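Local coordinates for protein fiber (Bovine adenovirus 4, PDB 4UE0) that forms the trimeric head domain of the virus fibre, the capsid protein that probably attaches the virion to a receptor on the host cell, at residues A[68-73]-A[116-121]; A[24-29]-A[37-42]. All coordinates share one frame; numbering follows the deposited sequence. Where two conformers were deposited one is given.

Interaction 1 (A[68-73]-A[116-121])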
loop_
_atom_site.group_PDB
_atom_site.type_symbol
_atom_site.label_atom_id
_atom_site.label_comp_id
_atom_site.label_asym_id
_atom_site.label_seq_id
_atom_site.Cartn_x
_atom_site.Cartn_y
_atom_site.Cartn_z
ATOM N N SER A 68 18.267 5.756 7.694
ATOM C CA SER A 68 17.687 4.535 7.118
ATOM C C SER A 68 17.130 4.797 5.719
ATOM O O SER A 68 16.440 5.807 5.498
ATOM C CB SER A 68 16.568 3.953 8.002
ATOM O OG SER A 68 17.128 3.165 9.039
ATOM N N PRO A 69 17.377 3.871 4.783
ATOM C CA PRO A 69 16.683 3.948 3.501
ATOM C C PRO A 69 15.191 3.689 3.683
ATOM O O PRO A 69 14.779 3.036 4.659
ATOM C CB PRO A 69 17.332 2.834 2.672
ATOM C CG PRO A 69 18.474 2.326 3.422
ATOM C CD PRO A 69 18.269 2.701 4.851
ATOM N N PHE A 70 14.413 4.149 2.719
ATOM C CA PHE A 70 13.024 3.746 2.626
ATOM C C PHE A 70 12.959 2.280 2.194
ATOM O O PHE A 70 13.745 1.844 1.352
ATOM C CB PHE A 70 12.281 4.601 1.620
ATOM C CG PHE A 70 12.132 6.039 2.012
ATOM C CD1 PHE A 70 13.070 6.993 1.642
ATOM C CD2 PHE A 70 11.004 6.465 2.696
ATOM C CE1 PHE A 70 12.910 8.315 2.014
ATOM C CE2 PHE A 70 10.841 7.797 3.038
ATOM C CZ PHE A 70 11.791 8.713 2.704
ATOM N N TYR A 71 11.994 1.543 2.763
ATOM C CA TYR A 71 11.779 0.147 2.391
ATOM C C TYR A 71 10.293 -0.063 2.118
ATOM O O TYR A 71 9.446 0.187 2.960
ATOM C CB TYR A 71 12.282 -0.837 3.494
ATOM C CG TYR A 71 11.956 -2.254 3.133
ATOM C CD1 TYR A 71 12.595 -2.900 2.059
ATOM C CD2 TYR A 71 10.911 -2.900 3.735
ATOM C CE1 TYR A 71 12.199 -4.135 1.622
ATOM C CE2 TYR A 71 10.506 -4.162 3.319
ATOM C CZ TYR A 71 11.116 -4.767 2.224
ATOM O OH TYR A 71 10.695 -5.982 1.751
ATOM N N ALA A 72 9.989 -0.598 0.933
ATOM C CA ALA A 72 8.631 -0.931 0.516
ATOM C C ALA A 72 8.651 -2.249 -0.232
ATOM O O ALA A 72 9.694 -2.889 -0.355
ATOM C CB ALA A 72 8.046 0.184 -0.341
ATOM N N SER A 73 7.506 -2.706 -0.728
ATOM C CA SER A 73 7.448 -3.881 -1.572
ATOM C C SER A 73 6.537 -3.639 -2.753
ATOM O O SER A 73 5.683 -2.740 -2.738
ATOM C CB SER A 73 7.008 -5.136 -0.828
ATOM O OG SER A 73 5.637 -5.050 -0.506
ATOM N N ALA A 116 6.222 4.065 0.451
ATOM C CA ALA A 116 7.063 3.935 1.634
ATOM C C ALA A 116 6.807 5.104 2.558
ATOM O O ALA A 116 6.504 6.219 2.106
ATOM C CB ALA A 116 8.542 3.915 1.258
ATOM N N SER A 117 6.958 4.901 3.866
ATOM C CA SER A 117 6.736 5.961 4.846
ATOM C C SER A 117 7.727 5.806 5.990
ATOM O O SER A 117 7.837 4.712 6.562
ATOM C CB SER A 117 5.304 5.826 5.467
ATOM O OG SER A 117 5.124 6.726 6.555
ATOM N N ILE A 118 8.405 6.912 6.311
ATOM C CA ILE A 118 9.275 7.008 7.475
ATOM C C ILE A 118 8.729 8.100 8.383
ATOM O O ILE A 118 8.412 9.189 7.920
ATOM C CB ILE A 118 10.716 7.328 7.058
ATOM C CG1 ILE A 118 11.380 6.117 6.439
ATOM C CG2 ILE A 118 11.542 7.767 8.268
ATOM C CD1 ILE A 118 12.740 6.366 5.829
ATOM N N THR A 119 8.663 7.804 9.679
ATOM C CA THR A 119 8.400 8.830 10.686
ATOM C C THR A 119 9.668 9.209 11.444
ATOM O O THR A 119 10.413 8.337 11.897
ATOM C CB THR A 119 7.371 8.322 11.701
ATOM O OG1 THR A 119 6.115 8.231 11.046
ATOM C CG2 THR A 119 7.285 9.239 12.919
ATOM N N ARG A 120 9.906 10.516 11.574
ATOM C CA ARG A 120 10.936 11.051 12.481
ATOM C C ARG A 120 10.226 11.750 13.637
ATOM O O ARG A 120 9.356 12.610 13.419
ATOM C CB ARG A 120 11.835 12.034 11.746
ATOM C CG ARG A 120 12.672 12.919 12.668
ATOM C CD ARG A 120 13.493 13.975 11.922
ATOM N NE ARG A 120 12.745 15.207 11.657
ATOM C CZ ARG A 120 13.304 16.353 11.265
ATOM N NH1 ARG A 120 14.629 16.446 11.084
ATOM N NH2 ARG A 120 12.538 17.422 11.052
ATOM N N THR A 121 10.618 11.414 14.859
ATOM C CA THR A 121 9.989 11.979 16.062
ATOM C C THR A 121 10.858 13.108 16.634
ATOM O O THR A 121 12.021 13.254 16.245
ATOM C CB THR A 121 9.783 10.879 17.124
ATOM O OG1 THR A 121 11.061 10.426 17.597
ATOM C CG2 THR A 121 9.007 9.678 16.532
HETATM O O HOH W 1 8.192 2.277 4.245
#

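Interaction 2 (A[24-29]-A[37-42])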
loop_
_atom_site.group_PDB
_atom_site.type_symbol
_atom_site.label_atom_id
_atom_site.label_comp_id
_atom_site.label_asym_id
_atom_site.label_seq_id
_atom_site.Cartn_x
_atom_site.Cartn_y
_atom_site.Cartn_z
ATOM N N GLY A 24 6.292 10.281 -6.398
ATOM C CA GLY A 24 5.699 11.363 -5.635
ATOM C C GLY A 24 6.291 11.347 -4.260
ATOM O O GLY A 24 6.685 10.294 -3.741
ATOM N N TRP A 25 6.376 12.505 -3.647
ATOM C CA TRP A 25 6.879 12.605 -2.288
ATOM C C TRP A 25 6.059 13.605 -1.505
ATOM O O TRP A 25 5.437 14.525 -2.086
ATOM C CB TRP A 25 8.369 12.987 -2.281
ATOM C CG TRP A 25 8.655 14.319 -2.924
ATOM C CD1 TRP A 25 9.002 14.560 -4.244
ATOM C CD2 TRP A 25 8.598 15.597 -2.290
ATOM N NE1 TRP A 25 9.154 15.909 -4.443
ATOM C CE2 TRP A 25 8.910 16.567 -3.265
ATOM C CE3 TRP A 25 8.309 16.020 -0.989
ATOM C CZ2 TRP A 25 8.945 17.950 -2.971
ATOM C CZ3 TRP A 25 8.338 17.395 -0.696
ATOM C CH2 TRP A 25 8.660 18.338 -1.680
ATOM N N GLN A 26 6.022 13.397 -0.184
ATOM C CA GLN A 26 5.337 14.324 0.730
ATOM C C GLN A 26 6.082 14.372 2.056
ATOM O O GLN A 26 6.658 13.372 2.516
ATOM C CB GLN A 26 3.864 13.940 1.017
ATOM C CG GLN A 26 3.051 13.344 -0.121
ATOM C CD GLN A 26 1.885 12.496 0.386
ATOM O OE1 GLN A 26 1.562 11.439 -0.177
ATOM N NE2 GLN A 26 1.259 12.947 1.471
ATOM N N ILE A 27 6.076 15.553 2.662
ATOM C CA ILE A 27 6.528 15.746 4.037
ATOM C C ILE A 27 5.307 16.274 4.790
ATOM O O ILE A 27 4.748 17.308 4.432
ATOM C CB ILE A 27 7.704 16.722 4.157
ATOM C CG1 ILE A 27 8.859 16.218 3.310
ATOM C CG2 ILE A 27 8.106 16.874 5.629
ATOM C CD1 ILE A 27 10.055 17.156 3.275
ATOM N N ILE A 28 4.915 15.544 5.820
ATOM C CA ILE A 28 3.793 15.928 6.643
ATOM C C ILE A 28 4.321 16.261 8.039
ATOM O O ILE A 28 4.624 15.372 8.801
ATOM C CB ILE A 28 2.735 14.813 6.682
ATOM C CG1 ILE A 28 2.276 14.458 5.259
ATOM C CG2 ILE A 28 1.557 15.246 7.538
ATOM C CD1 ILE A 28 1.541 13.149 5.156
ATOM N N PRO A 29 4.485 17.559 8.341
ATOM C CA PRO A 29 5.007 17.955 9.640
ATOM C C PRO A 29 3.905 18.040 10.681
ATOM O O PRO A 29 2.756 18.370 10.348
ATOM C CB PRO A 29 5.619 19.333 9.366
ATOM C CG PRO A 29 4.867 19.865 8.194
ATOM C CD PRO A 29 4.200 18.720 7.479
ATOM N N ILE A 37 7.012 10.582 3.001
ATOM C CA ILE A 37 6.314 9.623 2.139
ATOM C C ILE A 37 6.964 9.646 0.759
ATOM O O ILE A 37 7.183 10.720 0.183
ATOM C CB ILE A 37 4.808 9.957 2.046
ATOM C CG1 ILE A 37 4.134 9.722 3.402
ATOM C CG2 ILE A 37 4.122 9.119 0.982
ATOM C CD1 ILE A 37 2.844 10.477 3.596
ATOM N N LEU A 38 7.229 8.455 0.238
ATOM C CA LEU A 38 7.699 8.284 -1.129
ATOM C C LEU A 38 6.793 7.279 -1.812
ATOM O O LEU A 38 6.610 6.173 -1.302
ATOM C CB LEU A 38 9.140 7.757 -1.167
ATOM C CG LEU A 38 9.755 7.570 -2.553
ATOM C CD1 LEU A 38 9.815 8.861 -3.348
ATOM C CD2 LEU A 38 11.148 6.959 -2.445
ATOM N N ASN A 39 6.250 7.636 -2.967
ATOM C CA ASN A 39 5.540 6.657 -3.707
ATOM C C ASN A 39 5.877 6.616 -5.156
ATOM O O ASN A 39 6.540 7.480 -5.687
ATOM C CB ASN A 39 4.087 6.793 -3.479
ATOM C CG ASN A 39 3.578 8.114 -3.862
ATOM O OD1 ASN A 39 3.989 8.707 -4.875
ATOM N ND2 ASN A 39 2.697 8.643 -3.025
ATOM N N CYS A 40 5.442 5.540 -5.769
ATOM C CA CYS A 40 5.726 5.282 -7.157
ATOM C C CYS A 40 4.511 4.672 -7.798
ATOM O O CYS A 40 3.916 3.745 -7.262
ATOM C CB CYS A 40 6.899 4.309 -7.224
ATOM S SG CYS A 40 7.649 4.084 -8.844
ATOM N N SER A 41 4.154 5.183 -8.971
ATOM C CA SER A 41 3.081 4.565 -9.749
ATOM C C SER A 41 3.519 3.238 -10.340
ATOM O O SER A 41 4.731 2.937 -10.394
ATOM C CB SER A 41 2.601 5.510 -10.852
ATOM O OG SER A 41 1.939 6.649 -10.333
ATOM N N GLN A 42 2.574 2.414 -10.788
ATOM C CA GLN A 42 2.945 1.229 -11.525
ATOM C C GLN A 42 3.824 1.594 -12.731
ATOM O O GLN A 42 3.733 2.679 -13.287
ATOM C CB GLN A 42 1.718 0.448 -11.964
ATOM C CG GLN A 42 0.855 1.159 -12.984
ATOM C CD GLN A 42 -0.422 0.396 -13.240
ATOM O OE1 GLN A 42 -1.170 0.075 -12.314
ATOM N NE2 GLN A 42 -0.673 0.068 -14.490
#

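Interaction 1 (A[68-73]-A[116-121])
The strands outermost, within this chain, in the two antiparallel sheets of the fibre head's beta-sandwich, 70-77 and 114-120, come together here without a direct hydrogen bond. Their short segments run roughly antiparallel, at 147°, with 6.2 Å between the axes at closest approach. Side chains fill the interval, and the main meeting is Ile118 over the ring of Phe70. Phe70 carries CG beside its own backbone N and anti to the carbonyl carbon (chi1 -67°), which swings the ring from its strand toward strand 114-120. Ile118 likewise holds CG1 anti to its carbonyl carbon, and from there CG1 and CD1 run on extended, so that the terminal methyl reaches across the ring. CD1 of Ile118 sits 3.7 Å from the centroid of the Phe70 ring, only 17° off its normal: a CH-pi contact over one face, displaced toward the rim. The methyl leans to the CD2 side, where Ile118 CG1 also comes within 3.8 Å of Phe70 CD2 and CE2, beyond the rim of the ring. In the same sandwich interior, Phe64 meets the Phe70 ring edge-to-face, and Ile118 touches Met66. At the start of segment 116-121, CB of Ala116 lies 3.8 Å from CB of Phe70, and the Ala72 methyl lies beside the Ala116 methyl, 4.1 Å between their CB atoms. Ala72 and Ala116 have the closest CA atoms across the two segments, 5.2 Å apart, consistent with their small side chains. Tyr71 turns the other way, its OH bonded to Thr75 of the second subunit, as Ser117 OG is to Ser41 of that subunit. A single water bridges the two backbones, 2.8 Å from Tyr71 O, to which it can donate, and accepting from Ser117 N at 2.9 Å.

Interaction 2 (A[24-29]-A[37-42])
This is part of a beta hairpin, strands 19-29 and 34-40 of one sheet of the sandwich, antiparallel, the axes of their short segments approaching to 4.7 Å. Side chains alternate across it: Gln26, Ile37 and Asn39 leave one face, Trp25 and Leu38 the other. On the first face Gln26 and Ile37 lie side by side, pointing the same way. In the conformers described, the Gln26 chain is extended beyond CG, its amide lying along the isoleucine, NE2 3.6 Å from CD1 of Ile37 and OE1 near CG2. Ile28 crosses this Ile37 conformer obliquely, the two CD1 methyls meeting tip to tip at 3.4 Å, tighter than usual. Asn39, with CG in the crowded position between its N and carbonyl carbon (chi1 59°), folds over Gly24, whose lack of a side chain leaves room for it. On the other face the indole of Trp25 leads away toward Ser62 and Ile63, while Leu38 leans toward the partner strand, its CD1 3.5 Å from Gly24 O. Gln26 and Ile37 form one hydrogen-bonded pair, Gly24 and Asn39 another, with a nearly straight bond from Asn39 N to Gly24 O (2.8 Å, 172° at the hydrogen).

From the N terminus, the chain first closes interaction 2, a short hairpin loop in which strand 34-40 folds back on 19-29. Only after it is complete does interaction 1 open at 68-73; this contact closes a much longer loop, taking in strands 83-93 and 96-101 before the chain returns with 114-120. The two are thus in series, neither nested nor crossed. In space they adjoin, because 114-120 is the next strand beyond 34-40 in the hairpin's sheet, with Ala116 N 2.8 Å from Leu38 O, a probable hydrogen bond. Interaction 2 builds within that sheet, whereas interaction 1 ties its outermost strand within the chain to the other sheet.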